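Local coordinates for muconolactone isomerase-like protein (Thermus thermophilus, PDB 1VDH), which catalyses the hydrogen peroxide-dependent decarboxylation of Fe-coproporphyrin III to heme b, the last step of coproporphyrin-dependent heme biosynthesis, working as a homopentamer, at residues V48-E53 with E90-R95; E53-G58 with V136-Y141. All coordinates share one frame; numbering follows the deposited sequence.

Both contacts are salt bridges that begin on helix 34-56, with centres about 14 Å apart, and they share Glu-53, where the first helical segment ends and the second begins. Contact 1 joins this helix to helix 83-95, its neighbour on the curled antiparallel sheet; contact 2 joins the helix end to the loop leading into strand 141-152. Along the chain the two helical segments come first, then 90-95, then 136-141, so the two contacts alternate. One helix is thus tied through charged pairs to two later parts of the chain. Both ties lie at the surface, away from the predicted coproheme site, one linking two helices on the sheet, the other a helix end and a loop that leads into a sheet strand.

Contact 1. Residues V48-E53 with E90-R95; sequences VREWRE and EARLSR
Glu-50 and Arg-92 face each other from two neighbouring helices, 34-56 and 83-95, and their side chains cross at about a right angle. From CB, the arginine sends CG to the side opposite its carbonyl carbon (chi1 -76°), and bends at chi2 and chi3 then turn the chain, which also touches Leu-47 of helix 34-56. Arg-92 CD lies in the plane of the Arg-95 guanidinium, at its edge, 3.7 Å from Arg-95 NH1. CZ has both carboxylate oxygens of Glu-50 nearby, and the two terminal nitrogens each take one of them. Arg-92 NH2 donates to Glu-50 OE1 at 3.0 Å, close to the guanidinium plane; the oxygen is met on its syn side but 29° out of the carboxylate plane. Arg-92 NH1 makes a weak, more bent bond to Glu-50 OE2, also 3.0 Å long; the two flat groups are turned 50° apart, consistent with one straighter and one more bent bond. Arginine suits its place because its two terminal N-H groups can pair with two oxygens, glutamate because its extended chain carries the charge across. On the sheet side of the pair the contact is hydrophobic: Leu-93 packs on Leu-44, Leu-47 and Phe-76 of strand 74-80, where Trp-51 packs on Asn-78 and makes a cation-pi contact with Arg-80. Helices packed so on an antiparallel sheet fit the dimeric alpha+beta barrel of the chlorite dismutase family.

Contact 2. Residues E53-G58 with V136-Y141; sequences ELEEAG and VPKSGY
Glu-55 and Lys-138 reach for each other from opposite directions, the glutamate from the last turn of helix 34-56 and the lysine from the loop 136-141. The carboxylate is carried straight out from the helix, with CG anti to the backbone N (chi1 -177°) and the chain extended beyond it. The lysine, a long flexible chain suited to reaching from an exposed loop, bends at chi2 and then runs straight to its ammonium group, which comes up to both oxygens. Lys-138 NZ bonds to Glu-55 OE2 at 2.8 Å through the syn lone pair of OE2, and more weakly to Glu-55 OE1 at 3.0 Å. Lys-138 CE follows close behind, 3.2 Å from Glu-55 OE1. Further partners come from the start of strand 61-67. OE2 is bonded to Ser-61 OG and Tyr-62 N, a task for which a two-oxygen acceptor is well suited, while NZ bonds to Tyr-62 O and makes a cation-pi contact with its ring. Replacing Glu-55 by an alanine removes the carboxylate, which would probably leave Lys-138 without its countercharge and Ser-61 OG and Tyr-62 N without this acceptor. Just beyond, Gly-58 closes the helix in a Schellman motif, its positive phi of 76° suiting glycine. Val-136 N also bonds to Ser-61 OG, so Ser-61 and Tyr-62 link the helix end to the loop; the Val-136 side chain rests on Leu-77 and Leu-79 of strand 74-80.

Contact 1. Residues V48-E53 with E90-R95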
loop_
_atom_site.group_PDB
_atom_site.type_symbol
_atom_site.label_atom_id
_atom_site.label_comp_id
_atom_site.label_asym_id
_atom_site.label_seq_id
_atom_site.Cartn_x
_atom_site.Cartn_y
_atom_site.Cartn_z
ATOM N N VAL A 48 -8.561 21.497 -25.666
ATOM C CA VAL A 48 -9.855 21.627 -24.994
ATOM C C VAL A 48 -10.933 22.085 -25.977
ATOM O O VAL A 48 -12.106 21.738 -25.836
ATOM C CB VAL A 48 -9.765 22.606 -23.799
ATOM C CG1 VAL A 48 -11.140 22.805 -23.157
ATOM C CG2 VAL A 48 -8.785 22.068 -22.762
ATOM N N ARG A 49 -10.523 22.854 -26.982
ATOM C CA ARG A 49 -11.440 23.337 -28.008
ATOM C C ARG A 49 -11.968 22.144 -28.807
ATOM O O ARG A 49 -13.145 22.100 -29.158
ATOM C CB ARG A 49 -10.729 24.336 -28.926
ATOM C CG ARG A 49 -11.611 24.951 -29.998
ATOM C CD ARG A 49 -10.948 26.175 -30.620
ATOM N NE ARG A 49 -9.698 25.852 -31.305
ATOM C CZ ARG A 49 -8.539 26.475 -31.100
ATOM N NH1 ARG A 49 -7.461 26.106 -31.781
ATOM N NH2 ARG A 49 -8.448 27.453 -30.203
ATOM N N GLU A 50 -11.099 21.168 -29.064
ATOM C CA GLU A 50 -11.487 19.963 -29.794
ATOM C C GLU A 50 -12.560 19.204 -29.015
ATOM O O GLU A 50 -13.539 18.729 -29.591
ATOM C CB GLU A 50 -10.272 19.054 -30.026
ATOM C CG GLU A 50 -9.230 19.639 -30.978
ATOM C CD GLU A 50 -7.995 18.762 -31.140
ATOM O OE1 GLU A 50 -6.932 19.315 -31.481
ATOM O OE2 GLU A 50 -8.077 17.531 -30.932
ATOM N N TRP A 51 -12.373 19.098 -27.701
ATOM C CA TRP A 51 -13.334 18.407 -26.843
ATOM C C TRP A 51 -14.659 19.178 -26.854
ATOM O O TRP A 51 -15.737 18.587 -26.909
ATOM C CB TRP A 51 -12.789 18.313 -25.409
ATOM C CG TRP A 51 -11.497 17.541 -25.277
ATOM C CD1 TRP A 51 -10.897 16.760 -26.231
ATOM C CD2 TRP A 51 -10.666 17.455 -24.112
ATOM N NE1 TRP A 51 -9.751 16.193 -25.728
ATOM C CE2 TRP A 51 -9.585 16.602 -24.430
ATOM C CE3 TRP A 51 -10.731 18.016 -22.828
ATOM C CZ2 TRP A 51 -8.575 16.295 -23.509
ATOM C CZ3 TRP A 51 -9.724 17.711 -21.911
ATOM C CH2 TRP A 51 -8.662 16.858 -22.258
ATOM N N ARG A 52 -14.557 20.503 -26.842
ATOM C CA ARG A 52 -15.721 21.384 -26.861
ATOM C C ARG A 52 -16.536 21.169 -28.142
ATOM O O ARG A 52 -17.745 20.963 -28.086
ATOM C CB ARG A 52 -15.258 22.839 -26.770
ATOM C CG ARG A 52 -16.362 23.846 -26.506
ATOM C CD ARG A 52 -15.871 25.288 -26.671
ATOM N NE ARG A 52 -14.601 25.549 -25.991
ATOM C CZ ARG A 52 -14.434 25.570 -24.671
ATOM N NH1 ARG A 52 -15.461 25.345 -23.860
ATOM N NH2 ARG A 52 -13.236 25.825 -24.160
ATOM N N GLU A 53 -15.857 21.185 -29.288
ATOM C CA GLU A 53 -16.512 20.995 -30.582
ATOM C C GLU A 53 -17.178 19.626 -30.675
ATOM O O GLU A 53 -18.278 19.488 -31.208
ATOM C CB GLU A 53 -15.501 21.182 -31.717
ATOM C CG GLU A 53 -14.939 22.602 -31.794
ATOM C CD GLU A 53 -13.828 22.768 -32.826
ATOM O OE1 GLU A 53 -13.493 23.932 -33.143
ATOM O OE2 GLU A 53 -13.280 21.750 -33.312
ATOM N N GLU A 90 -6.623 11.123 -24.044
ATOM C CA GLU A 90 -5.653 10.840 -23.004
ATOM C C GLU A 90 -4.215 10.995 -23.509
ATOM O O GLU A 90 -3.370 11.590 -22.836
ATOM C CB GLU A 90 -5.897 9.420 -22.497
ATOM C CG GLU A 90 -4.915 8.912 -21.486
ATOM C CD GLU A 90 -5.258 7.512 -21.036
ATOM O OE1 GLU A 90 -5.582 7.346 -19.848
ATOM O OE2 GLU A 90 -5.223 6.585 -21.874
ATOM N N ALA A 91 -3.944 10.454 -24.694
ATOM C CA ALA A 91 -2.613 10.539 -25.287
ATOM C C ALA A 91 -2.296 11.984 -25.679
ATOM O O ALA A 91 -1.190 12.462 -25.452
ATOM C CB ALA A 91 -2.514 9.622 -26.501
ATOM N N ARG A 92 -3.281 12.673 -26.248
ATOM C CA ARG A 92 -3.113 14.066 -26.660
ATOM C C ARG A 92 -2.752 14.962 -25.477
ATOM O O ARG A 92 -1.887 15.831 -25.590
ATOM C CB ARG A 92 -4.382 14.583 -27.338
ATOM C CG ARG A 92 -4.580 14.095 -28.768
ATOM C CD ARG A 92 -3.516 14.658 -29.703
ATOM N NE ARG A 92 -3.538 16.122 -29.759
ATOM C CZ ARG A 92 -4.436 16.838 -30.433
ATOM N NH1 ARG A 92 -5.399 16.234 -31.117
ATOM N NH2 ARG A 92 -4.368 18.162 -30.430
ATOM N N LEU A 93 -3.415 14.750 -24.342
ATOM C CA LEU A 93 -3.128 15.543 -23.150
ATOM C C LEU A 93 -1.718 15.238 -22.653
ATOM O O LEU A 93 -0.943 16.148 -22.356
ATOM C CB LEU A 93 -4.148 15.249 -22.042
ATOM C CG LEU A 93 -3.966 15.982 -20.707
ATOM C CD1 LEU A 93 -3.955 17.499 -20.912
ATOM C CD2 LEU A 93 -5.068 15.571 -19.750
ATOM N N SER A 94 -1.379 13.953 -22.605
ATOM C CA SER A 94 -0.066 13.533 -22.135
ATOM C C SER A 94 1.105 14.034 -22.975
ATOM O O SER A 94 2.194 14.251 -22.443
ATOM C CB SER A 94 -0.010 12.012 -21.985
ATOM O OG SER A 94 -0.684 11.603 -20.802
ATOM N N ARG A 95 0.893 14.227 -24.274
ATOM C CA ARG A 95 1.979 14.720 -25.119
ATOM C C ARG A 95 2.051 16.246 -25.199
ATOM O O ARG A 95 2.996 16.797 -25.765
ATOM C CB ARG A 95 1.934 14.103 -26.522
ATOM C CG ARG A 95 0.716 14.430 -27.343
ATOM C CD ARG A 95 0.899 13.974 -28.792
ATOM N NE ARG A 95 1.161 12.540 -28.904
ATOM C CZ ARG A 95 0.279 11.638 -29.334
ATOM N NH1 ARG A 95 -0.944 12.011 -29.699
ATOM N NH2 ARG A 95 0.622 10.357 -29.401
#

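Contact 2. Residues E53-G58 with V136-Y141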
loop_
_atom_site.group_PDB
_atom_site.type_symbol
_atom_site.label_atom_id
_atom_site.label_comp_id
_atom_site.label_asym_id
_atom_site.label_seq_id
_atom_site.Cartn_x
_atom_site.Cartn_y
_atom_site.Cartn_z
ATOM N N GLU A 53 -15.857 21.185 -29.288
ATOM C CA GLU A 53 -16.512 20.995 -30.582
ATOM C C GLU A 53 -17.178 19.626 -30.675
ATOM O O GLU A 53 -18.278 19.488 -31.208
ATOM C CB GLU A 53 -15.501 21.182 -31.717
ATOM C CG GLU A 53 -14.939 22.602 -31.794
ATOM C CD GLU A 53 -13.828 22.768 -32.826
ATOM O OE1 GLU A 53 -13.493 23.932 -33.143
ATOM O OE2 GLU A 53 -13.280 21.750 -33.312
ATOM N N LEU A 54 -16.511 18.625 -30.119
ATOM C CA LEU A 54 -17.010 17.256 -30.100
ATOM C C LEU A 54 -18.285 17.189 -29.233
ATOM O O LEU A 54 -19.260 16.506 -29.568
ATOM C CB LEU A 54 -15.887 16.368 -29.558
ATOM C CG LEU A 54 -15.963 14.870 -29.321
ATOM C CD1 LEU A 54 -14.557 14.291 -29.434
ATOM C CD2 LEU A 54 -16.537 14.605 -27.945
ATOM N N GLU A 55 -18.287 17.946 -28.141
ATOM C CA GLU A 55 -19.434 17.993 -27.239
ATOM C C GLU A 55 -20.598 18.697 -27.942
ATOM O O GLU A 55 -21.741 18.253 -27.859
ATOM C CB GLU A 55 -19.060 18.732 -25.955
ATOM C CG GLU A 55 -20.157 18.770 -24.907
ATOM C CD GLU A 55 -19.705 19.460 -23.643
ATOM O OE1 GLU A 55 -19.605 20.704 -23.646
ATOM O OE2 GLU A 55 -19.436 18.763 -22.647
ATOM N N GLU A 56 -20.295 19.780 -28.653
ATOM C CA GLU A 56 -21.320 20.520 -29.386
ATOM C C GLU A 56 -21.931 19.640 -30.481
ATOM O O GLU A 56 -23.111 19.771 -30.806
ATOM C CB GLU A 56 -20.727 21.795 -29.991
ATOM C CG GLU A 56 -20.243 22.795 -28.942
ATOM C CD GLU A 56 -19.591 24.039 -29.539
ATOM O OE1 GLU A 56 -19.360 25.005 -28.782
ATOM O OE2 GLU A 56 -19.309 24.056 -30.759
ATOM N N ALA A 57 -21.133 18.719 -31.015
ATOM C CA ALA A 57 -21.589 17.805 -32.061
ATOM C C ALA A 57 -22.326 16.588 -31.493
ATOM O O ALA A 57 -22.821 15.747 -32.249
ATOM C CB ALA A 57 -20.405 17.351 -32.913
ATOM N N GLY A 58 -22.401 16.500 -30.165
ATOM C CA GLY A 58 -23.074 15.380 -29.522
ATOM C C GLY A 58 -22.271 14.088 -29.532
ATOM O O GLY A 58 -22.827 13.006 -29.337
ATOM N N VAL A 136 -21.706 16.579 -19.031
ATOM C CA VAL A 136 -21.115 17.095 -17.802
ATOM C C VAL A 136 -21.564 18.547 -17.593
ATOM O O VAL A 136 -21.388 19.384 -18.479
ATOM C CB VAL A 136 -19.571 17.055 -17.894
ATOM C CG1 VAL A 136 -18.953 17.668 -16.669
ATOM C CG2 VAL A 136 -19.092 15.623 -18.072
ATOM N N PRO A 137 -22.171 18.858 -16.429
ATOM C CA PRO A 137 -22.628 20.227 -16.155
ATOM C C PRO A 137 -21.475 21.232 -16.144
ATOM O O PRO A 137 -20.337 20.895 -15.799
ATOM C CB PRO A 137 -23.340 20.095 -14.800
ATOM C CG PRO A 137 -22.724 18.884 -14.183
ATOM C CD PRO A 137 -22.564 17.943 -15.342
ATOM N N LYS A 138 -21.770 22.467 -16.542
ATOM C CA LYS A 138 -20.745 23.500 -16.651
ATOM C C LYS A 138 -20.617 24.503 -15.510
ATOM O O LYS A 138 -20.257 25.658 -15.734
ATOM C CB LYS A 138 -20.911 24.242 -17.978
ATOM C CG LYS A 138 -21.043 23.317 -19.181
ATOM C CD LYS A 138 -19.802 22.465 -19.363
ATOM C CE LYS A 138 -19.967 21.508 -20.524
ATOM N NZ LYS A 138 -18.731 20.722 -20.755
ATOM N N SER A 139 -20.868 24.051 -14.290
ATOM C CA SER A 139 -20.755 24.902 -13.113
ATOM C C SER A 139 -20.782 24.004 -11.890
ATOM O O SER A 139 -21.028 22.804 -12.000
ATOM C CB SER A 139 -21.924 25.893 -13.042
ATOM O OG SER A 139 -23.162 25.219 -12.885
ATOM N N GLY A 140 -20.532 24.587 -10.725
ATOM C CA GLY A 140 -20.573 23.811 -9.505
ATOM C C GLY A 140 -19.372 22.935 -9.209
ATOM O O GLY A 140 -18.241 23.248 -9.580
ATOM N N TYR A 141 -19.652 21.800 -8.578
ATOM C CA TYR A 141 -18.623 20.866 -8.145
ATOM C C TYR A 141 -18.893 19.427 -8.554
ATOM O O TYR A 141 -20.005 19.072 -8.946
ATOM C CB TYR A 141 -18.512 20.935 -6.611
ATOM C CG TYR A 141 -18.290 22.339 -6.096
ATOM C CD1 TYR A 141 -17.008 22.799 -5.794
ATOM C CD2 TYR A 141 -19.351 23.240 -6.009
ATOM C CE1 TYR A 141 -16.788 24.129 -5.429
ATOM C CE2 TYR A 141 -19.140 24.566 -5.649
ATOM C CZ TYR A 141 -17.862 25.005 -5.366
ATOM O OH TYR A 141 -17.660 26.333 -5.058
#